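Local coordinates for putative hemin storage protein (Bordetella bronchiseptica, PDB 6AU1), which cleaves deacetylated poly-beta-1,6-N-acetylglucosamine through its glycoside hydrolase domain, the part in this chain, an activity that can disrupt bacterial biofilms, at residues A[64-69]-A[148-153]; A[299-304]-A[322-327]. All coordinates share one frame; numbering follows the deposited sequence.

Contact 1: A[64-69]-A[148-153]; sequences PNRHLP and LAKAAH
Pro64 and Ala151 make the one apolar touch between the loop 64-69 and the end of helix 135-151. The methyl CB of Ala151 sits against the CG-CD bond of the proline ring, 3.8 Å from Pro64 CD and 4.0 Å from Pro64 CG. Ala151 is the last residue in helical conformation before the chain turns off at Ala152; Pro64 CA and Ala151 CA are 6.5 Å apart. The patch lies at the surface.

The charged groups come next. Arg66 NH1 and Lys150 NZ end up 4.3 Å apart, like charges with the ammonium oblique to the guanidinium. Their closeness is probably eased by acids one helical turn back, since Arg66 NH1 forms salt bridges with Glu146 and Asp147. The loop lies along the outside of helix 135-151, one of the helices that surround the parallel strands of this TIM-barrel domain; it belongs to the long connection from strand 43-47 to helix 75-86.

No hydrogen bond joins the two segments directly; within the loop, Asn65 builds an Asx turn. Asn65 OD1 takes the backbone N-H of His67, with the donor well above the carbonyl plane, and also Leu68 N at 2.8 Å in an almost straight bond (179°). Asn65 ND2 returns a more bent bond to Leu68 O at 3.0 Å. With CG set between the backbone N and the carbonyl carbon (chi1 72°), the amide turns back over its own turn, where OD1 meets both N-H groups. His67 NE2 bonds to Glu143 of helix 135-151.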
ATOM      1  N   PRO A  64       6.482  15.347  10.863  1.00 14.21           N
ATOM      2  CA  PRO A  64       7.826  15.930  10.933  1.00 13.97           C
ATOM      3  C   PRO A  64       8.886  14.833  10.858  1.00 17.43           C
ATOM      4  O   PRO A  64       8.749  13.785  11.480  1.00 16.25           O
ATOM      5  CB  PRO A  64       7.837  16.649  12.289  1.00 19.72           C
ATOM      6  CG  PRO A  64       6.787  15.954  13.101  1.00 20.47           C
ATOM      7  CD  PRO A  64       5.737  15.477  12.131  1.00 14.45           C
ATOM      8  N   ASN A  65       9.936  15.075  10.084  1.00 16.27           N
ATOM      9  CA  ASN A  65      10.965  14.066   9.892  1.00 14.53           C
ATOM     10  C   ASN A  65      12.244  14.719   9.382  1.00 20.39           C
ATOM     11  O   ASN A  65      12.240  15.896   9.008  1.00 19.91           O
ATOM     12  CB  ASN A  65      10.487  13.003   8.909  1.00 13.39           C
ATOM     13  CG  ASN A  65      10.437  13.525   7.502  1.00 18.51           C
ATOM     14  OD1 ASN A  65      11.365  13.312   6.730  1.00 16.66           O
ATOM     15  ND2 ASN A  65       9.381  14.263   7.175  1.00 17.01           N
ATOM     16  N   ARG A  66      13.323  13.944   9.359  1.00 19.40           N
ATOM     17  CA  ARG A  66      14.663  14.440   9.037  1.00 24.88           C
ATOM     18  C   ARG A  66      14.948  14.705   7.561  1.00 20.78           C
ATOM     19  O   ARG A  66      15.919  15.393   7.234  1.00 22.51           O
ATOM     20  CB  ARG A  66      15.708  13.433   9.510  1.00 26.89           C
ATOM     21  CG  ARG A  66      16.007  13.438  10.970  1.00 28.85           C
ATOM     22  CD  ARG A  66      16.808  12.189  11.283  1.00 34.73           C
ATOM     23  NE  ARG A  66      15.934  11.060  11.577  1.00 24.68           N
ATOM     24  CZ  ARG A  66      16.353   9.921  12.114  1.00 26.99           C
ATOM     25  NH1 ARG A  66      15.484   8.959  12.379  1.00 24.01           N
ATOM     26  NH2 ARG A  66      17.647   9.750  12.381  1.00 25.60           N
ATOM     27  N   HIS A  67      14.136  14.141   6.680  1.00 16.44           N
ATOM     28  CA  HIS A  67      14.542  14.018   5.282  1.00 17.07           C
ATOM     29  C   HIS A  67      13.641  14.727   4.271  1.00 20.90           C
ATOM     30  O   HIS A  67      14.141  15.328   3.319  1.00 19.95           O
ATOM     31  CB  HIS A  67      14.662  12.533   4.922  1.00 18.41           C
ATOM     32  CG  HIS A  67      15.782  11.844   5.636  1.00 20.98           C
ATOM     33  ND1 HIS A  67      17.097  12.234   5.500  1.00 21.25           N
ATOM     34  CD2 HIS A  67      15.781  10.820   6.520  1.00 18.91           C
ATOM     35  CE1 HIS A  67      17.860  11.469   6.262  1.00 26.42           C
ATOM     36  NE2 HIS A  67      17.087  10.598   6.884  1.00 21.05           N
ATOM     37  N   LEU A  68      12.328  14.664   4.470  1.00 18.45           N
ATOM     38  CA  LEU A  68      11.382  15.272   3.527  1.00 15.88           C
ATOM     39  C   LEU A  68      10.632  16.444   4.141  1.00 17.16           C
ATOM     40  O   LEU A  68      10.259  16.393   5.313  1.00 19.09           O
ATOM     41  CB  LEU A  68      10.360  14.235   3.036  1.00 16.61           C
ATOM     42  CG  LEU A  68      10.647  13.511   1.718  1.00 23.39           C
ATOM     43  CD1 LEU A  68      11.980  12.826   1.766  1.00 26.34           C
ATOM     44  CD2 LEU A  68       9.540  12.498   1.401  1.00 23.50           C
ATOM     45  N   PRO A  69      10.385  17.497   3.347  1.00 14.94           N
ATOM     46  CA  PRO A  69       9.540  18.587   3.847  1.00 19.12           C
ATOM     47  C   PRO A  69       8.162  18.081   4.235  1.00 17.13           C
ATOM     48  O   PRO A  69       7.667  17.080   3.718  1.00 15.24           O
ATOM     49  CB  PRO A  69       9.446  19.550   2.659  1.00 21.71           C
ATOM     50  CG  PRO A  69      10.608  19.225   1.797  1.00 25.90           C
ATOM     51  CD  PRO A  69      10.895  17.767   1.990  1.00 16.98           C
ATOM     52  N   LEU A 148       8.409   8.783  11.635  1.00 15.04           N
ATOM     53  CA  LEU A 148       6.967   8.546  11.716  1.00 14.95           C
ATOM     54  C   LEU A 148       6.584   7.985  13.082  1.00 18.79           C
ATOM     55  O   LEU A 148       5.623   8.439  13.711  1.00 17.68           O
ATOM     56  CB  LEU A 148       6.512   7.580  10.617  1.00 17.13           C
ATOM     57  CG  LEU A 148       5.074   7.071  10.744  1.00 21.61           C
ATOM     58  CD1 LEU A 148       4.076   8.206  10.546  1.00 22.68           C
ATOM     59  CD2 LEU A 148       4.812   5.898   9.787  1.00 22.90           C
ATOM     60  N   ALA A 149       7.342   6.994  13.540  1.00 15.89           N
ATOM     61  CA  ALA A 149       7.036   6.336  14.810  1.00 18.27           C
ATOM     62  C   ALA A 149       7.180   7.300  15.988  1.00 22.28           C
ATOM     63  O   ALA A 149       6.454   7.195  16.978  1.00 22.00           O
ATOM     64  CB  ALA A 149       7.924   5.119  14.999  1.00 21.21           C
ATOM     65  N   LYS A 150       8.113   8.240  15.868  1.00 20.24           N
ATOM     66  CA  LYS A 150       8.308   9.284  16.873  1.00 19.62           C
ATOM     67  C   LYS A 150       7.191  10.325  16.847  1.00 20.35           C
ATOM     68  O   LYS A 150       6.865  10.927  17.864  1.00 26.73           O
ATOM     69  CB  LYS A 150       9.648   9.992  16.648  1.00 24.41           C
ATOM     70  CG  LYS A 150      10.890   9.158  16.877  1.00 31.82           C
ATOM     71  CD  LYS A 150      12.119   9.933  16.398  1.00 41.29           C
ATOM     72  CE  LYS A 150      13.420   9.339  16.908  1.00 50.37           C
ATOM     73  NZ  LYS A 150      14.603  10.128  16.456  1.00 53.99           N
ATOM     74  N   ALA A 151       6.624  10.552  15.669  1.00 17.64           N
ATOM     75  CA  ALA A 151       5.733  11.695  15.458  1.00 21.68           C
ATOM     76  C   ALA A 151       4.279  11.407  15.799  1.00 20.28           C
ATOM     77  O   ALA A 151       3.488  12.333  16.007  1.00 19.11           O
ATOM     78  CB  ALA A 151       5.826  12.170  13.999  1.00 19.53           C
ATOM     79  N   ALA A 152       3.912  10.132  15.843  1.00 17.16           N
ATOM     80  CA  ALA A 152       2.498   9.803  15.944  1.00 16.39           C
ATOM     81  C   ALA A 152       2.273   8.465  16.622  1.00 21.10           C
ATOM     82  O   ALA A 152       3.172   7.632  16.695  1.00 22.32           O
ATOM     83  CB  ALA A 152       1.861   9.798  14.557  1.00 17.86           C
ATOM     84  N   HIS A 153       1.054   8.279  17.106  1.00 17.77           N
ATOM     85  CA  HIS A 153       0.630   7.034  17.720  1.00 20.11           C
ATOM     86  C   HIS A 153      -0.354   6.336  16.794  1.00 21.81           C
ATOM     87  O   HIS A 153      -1.348   6.931  16.380  1.00 23.76           O
ATOM     88  CB  HIS A 153      -0.012   7.308  19.079  1.00 22.01           C
ATOM     89  CG  HIS A 153      -0.482   6.077  19.786  1.00 41.45           C
ATOM     90  ND1 HIS A 153      -1.806   5.698  19.822  1.00 53.96           N
ATOM     91  CD2 HIS A 153       0.197   5.135  20.484  1.00 49.43           C
ATOM     92  CE1 HIS A 153      -1.924   4.577  20.510  1.00 58.38           C
ATOM     93  NE2 HIS A 153      -0.722   4.214  20.922  1.00 57.38           N
TER

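Contact 2: A[299-304]-A[322-327]; sequences FELQAR and VQLRSL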
ATOM      1  N   PHE A 299      -9.974  -8.001   0.916  1.00 16.41           N
ATOM      2  CA  PHE A 299     -10.290  -7.641  -0.456  1.00 17.36           C
ATOM      3  C   PHE A 299     -10.625  -6.160  -0.484  1.00 17.13           C
ATOM      4  O   PHE A 299     -11.719  -5.748  -0.099  1.00 16.58           O
ATOM      5  CB  PHE A 299     -11.440  -8.500  -0.996  1.00 19.26           C
ATOM      6  CG  PHE A 299     -11.071  -9.949  -1.152  1.00 17.73           C
ATOM      7  CD1 PHE A 299     -11.100 -10.806  -0.055  1.00 19.49           C
ATOM      8  CD2 PHE A 299     -10.672 -10.447  -2.379  1.00 16.59           C
ATOM      9  CE1 PHE A 299     -10.734 -12.132  -0.189  1.00 19.93           C
ATOM     10  CE2 PHE A 299     -10.319 -11.788  -2.530  1.00 19.93           C
ATOM     11  CZ  PHE A 299     -10.345 -12.629  -1.435  1.00 21.86           C
ATOM     12  N   GLU A 300      -9.653  -5.365  -0.918  1.00 14.27           N
ATOM     13  CA  GLU A 300      -9.820  -3.918  -0.922  1.00 14.38           C
ATOM     14  C   GLU A 300     -10.439  -3.464  -2.240  1.00 14.82           C
ATOM     15  O   GLU A 300      -9.817  -3.547  -3.298  1.00 16.87           O
ATOM     16  CB  GLU A 300      -8.482  -3.224  -0.683  1.00 18.57           C
ATOM     17  CG  GLU A 300      -8.621  -1.733  -0.507  1.00 17.89           C
ATOM     18  CD  GLU A 300      -7.380  -1.094   0.076  1.00 25.45           C
ATOM     19  OE1 GLU A 300      -6.303  -1.733   0.087  1.00 22.13           O
ATOM     20  OE2 GLU A 300      -7.491   0.061   0.524  1.00 25.23           O
ATOM     21  N   LEU A 301     -11.676  -2.985  -2.156  1.00 15.39           N
ATOM     22  CA  LEU A 301     -12.464  -2.624  -3.333  1.00 14.58           C
ATOM     23  C   LEU A 301     -12.261  -1.161  -3.678  1.00 15.09           C
ATOM     24  O   LEU A 301     -11.808  -0.389  -2.834  1.00 16.25           O
ATOM     25  CB  LEU A 301     -13.948  -2.884  -3.066  1.00 14.95           C
ATOM     26  CG  LEU A 301     -14.277  -4.306  -2.628  1.00 13.56           C
ATOM     27  CD1 LEU A 301     -15.679  -4.359  -2.061  1.00 16.17           C
ATOM     28  CD2 LEU A 301     -14.158  -5.240  -3.835  1.00 15.04           C
ATOM     29  N   GLN A 302     -12.595  -0.768  -4.903  1.00 14.60           N
ATOM     30  CA  GLN A 302     -12.485   0.647  -5.240  1.00 15.75           C
ATOM     31  C   GLN A 302     -13.845   1.330  -5.174  1.00 19.30           C
ATOM     32  O   GLN A 302     -14.845   0.797  -5.657  1.00 19.32           O
ATOM     33  CB  GLN A 302     -11.850   0.845  -6.621  1.00 20.40           C
ATOM     34  CG  GLN A 302     -12.650   0.322  -7.799  1.00 22.98           C
ATOM     35  CD  GLN A 302     -11.861   0.409  -9.105  1.00 23.89           C
ATOM     36  OE1 GLN A 302     -11.477  -0.612  -9.671  1.00 28.24           O
ATOM     37  NE2 GLN A 302     -11.614   1.633  -9.586  1.00 24.61           N
ATOM     38  N   ALA A 303     -13.871   2.511  -4.558  1.00 18.18           N
ATOM     39  CA  ALA A 303     -15.089   3.305  -4.451  1.00 15.27           C
ATOM     40  C   ALA A 303     -15.103   4.443  -5.470  1.00 17.96           C
ATOM     41  O   ALA A 303     -16.104   5.154  -5.612  1.00 22.44           O
ATOM     42  CB  ALA A 303     -15.230   3.867  -3.040  1.00 16.96           C
ATOM     43  N   ARG A 304     -13.995   4.613  -6.176  1.00 18.07           N
ATOM     44  CA  ARG A 304     -13.880   5.674  -7.154  1.00 20.00           C
ATOM     45  C   ARG A 304     -13.279   5.128  -8.440  1.00 23.25           C
ATOM     46  O   ARG A 304     -12.422   4.241  -8.416  1.00 23.12           O
ATOM     47  CB  ARG A 304     -13.030   6.830  -6.593  1.00 19.81           C
ATOM     48  CG  ARG A 304     -12.840   7.996  -7.548  1.00 21.91           C
ATOM     49  CD  ARG A 304     -12.322   9.246  -6.824  1.00 19.57           C
ATOM     50  NE  ARG A 304     -12.151  10.359  -7.744  1.00 21.61           N
ATOM     51  CZ  ARG A 304     -13.130  11.169  -8.131  1.00 23.17           C
ATOM     52  NH1 ARG A 304     -14.364  11.005  -7.654  1.00 22.09           N
ATOM     53  NH2 ARG A 304     -12.875  12.148  -8.988  1.00 25.14           N
ATOM     54  N   VAL A 322     -21.410  -7.886  -1.036  1.00 18.52           N
ATOM     55  CA  VAL A 322     -22.324  -9.007  -0.841  1.00 20.64           C
ATOM     56  C   VAL A 322     -21.783 -10.236  -1.572  1.00 22.74           C
ATOM     57  O   VAL A 322     -21.861 -11.359  -1.059  1.00 22.15           O
ATOM     58  CB  VAL A 322     -23.763  -8.669  -1.321  1.00 22.69           C
ATOM     59  CG1 VAL A 322     -24.664  -9.927  -1.360  1.00 25.37           C
ATOM     60  CG2 VAL A 322     -24.373  -7.597  -0.415  1.00 22.91           C
ATOM     61  N   GLN A 323     -21.201 -10.023  -2.751  1.00 22.93           N
ATOM     62  CA  GLN A 323     -20.655 -11.142  -3.512  1.00 24.93           C
ATOM     63  C   GLN A 323     -19.517 -11.800  -2.733  1.00 20.09           C
ATOM     64  O   GLN A 323     -19.452 -13.036  -2.649  1.00 23.70           O
ATOM     65  CB  GLN A 323     -20.160 -10.695  -4.898  1.00 22.45           C
ATOM     66  CG  GLN A 323     -19.536 -11.836  -5.705  1.00 27.99           C
ATOM     67  CD  GLN A 323     -18.827 -11.364  -6.974  1.00 30.48           C
ATOM     68  OE1 GLN A 323     -18.452 -10.199  -7.096  1.00 34.55           O
ATOM     69  NE2 GLN A 323     -18.653 -12.278  -7.927  1.00 28.00           N
ATOM     70  N   LEU A 324     -18.621 -10.976  -2.189  1.00 20.24           N
ATOM     71  CA  LEU A 324     -17.527 -11.466  -1.343  1.00 19.82           C
ATOM     72  C   LEU A 324     -18.068 -12.281  -0.171  1.00 20.56           C
ATOM     73  O   LEU A 324     -17.609 -13.398   0.081  1.00 22.36           O
ATOM     74  CB  LEU A 324     -16.669 -10.312  -0.818  1.00 16.74           C
ATOM     75  CG  LEU A 324     -15.831  -9.533  -1.834  1.00 18.44           C
ATOM     76  CD1 LEU A 324     -15.153  -8.330  -1.169  1.00 18.40           C
ATOM     77  CD2 LEU A 324     -14.806 -10.436  -2.529  1.00 23.66           C
ATOM     78  N   ARG A 325     -19.048 -11.728   0.540  1.00 19.14           N
ATOM     79  CA  ARG A 325     -19.663 -12.454   1.657  1.00 20.67           C
ATOM     80  C   ARG A 325     -20.200 -13.820   1.222  1.00 23.55           C
ATOM     81  O   ARG A 325     -20.006 -14.820   1.917  1.00 24.15           O
ATOM     82  CB  ARG A 325     -20.781 -11.626   2.282  1.00 21.42           C
ATOM     83  CG  ARG A 325     -20.295 -10.305   2.881  1.00 21.08           C
ATOM     84  CD  ARG A 325     -21.448  -9.336   3.091  1.00 21.91           C
ATOM     85  NE  ARG A 325     -22.348  -9.789   4.145  1.00 23.79           N
ATOM     86  CZ  ARG A 325     -22.197  -9.468   5.420  1.00 24.84           C
ATOM     87  NH1 ARG A 325     -21.178  -8.701   5.777  1.00 23.96           N
ATOM     88  NH2 ARG A 325     -23.055  -9.908   6.328  1.00 28.80           N
ATOM     89  N   SER A 326     -20.862 -13.867   0.068  1.00 23.64           N
ATOM     90  CA  SER A 326     -21.464 -15.110  -0.415  1.00 26.09           C
ATOM     91  C   SER A 326     -20.410 -16.156  -0.770  1.00 26.36           C
ATOM     92  O   SER A 326     -20.713 -17.349  -0.832  1.00 28.47           O
ATOM     93  CB  SER A 326     -22.343 -14.850  -1.638  1.00 29.69           C
ATOM     94  OG  SER A 326     -21.531 -14.621  -2.784  1.00 27.98           O
ATOM     95  N   LEU A 327     -19.183 -15.707  -1.012  1.00 24.62           N
ATOM     96  CA  LEU A 327     -18.089 -16.602  -1.378  1.00 28.10           C
ATOM     97  C   LEU A 327     -17.174 -16.919  -0.196  1.00 29.12           C
ATOM     98  O   LEU A 327     -16.165 -17.604  -0.356  1.00 35.76           O
ATOM     99  CB  LEU A 327     -17.263 -15.988  -2.511  1.00 28.36           C
ATOM    100  CG  LEU A 327     -17.998 -15.766  -3.834  1.00 30.63           C
ATOM    101  CD1 LEU A 327     -17.174 -14.873  -4.755  1.00 33.27           C
ATOM    102  CD2 LEU A 327     -18.330 -17.097  -4.513  1.00 35.06           C
TER
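This is a buried, apolar strand-to-helix contact: strand 297-305 packs against helix 314-326, with no hydrogen bond between the two segments. Leu324 carries the helix side and divides its two methyls between two residues of the strand. Leu324 CD1 reaches Phe299 CB at 3.7 Å and meets Leu301 CD1 tip to tip at 4.1 Å. Leu324 CD2 lies over one face of the Phe299 ring, 4.0 Å from Phe299 CG, so the leucine bears on the inner end of the aromatic side chain. Phe299 CG lies beside the backbone N, anti to the carbonyl carbon (chi1 -67°), and chi2 of 82° turns a ring face to Leu324 CD2.

Phe299 and Leu301 both point toward the helix, whereas Glu300 between them points away. Val285 of the neighbouring helix 277-290 touches both Phe299 and Leu324, and Tyr332 of strand 332-335 touches Leu324. Leu301 extends the apolar layer to Leu317 and Met321, farther back along helix 314-326. Backbone bonds join Phe299 and Leu301 to Gly333 on one flank and Glu300 to Leu265 on the other. Strand 297-305, helix 314-326 and the parallel, adjacent strand 332-335 form a beta-alpha-beta crossover, the repeating unit of a TIM barrel.

Overall arrangement
Contact 1 (64-69 with 148-153) closes before contact 2 (299-304 with 322-327) opens. Their centres are 34 Å apart, on opposite sides of the chain's centre, and their nearest atoms stay about 16 Å from each other. Both belong to one domain, whose parallel strands run from 43-47 through 89-94, 156-159, 230-235 and 262-266 to 297-305; this pairs with 332-335, which pairs with 8-12, and 8-12 with 43-47, closing the barrel. Contact 1 lies on the exposed outside of helix 135-151, which leads into strand 156-159; contact 2 is buried beneath helix 314-326, which leads into 332-335. One joins a connecting loop to the helix layer, the other that layer to the barrel.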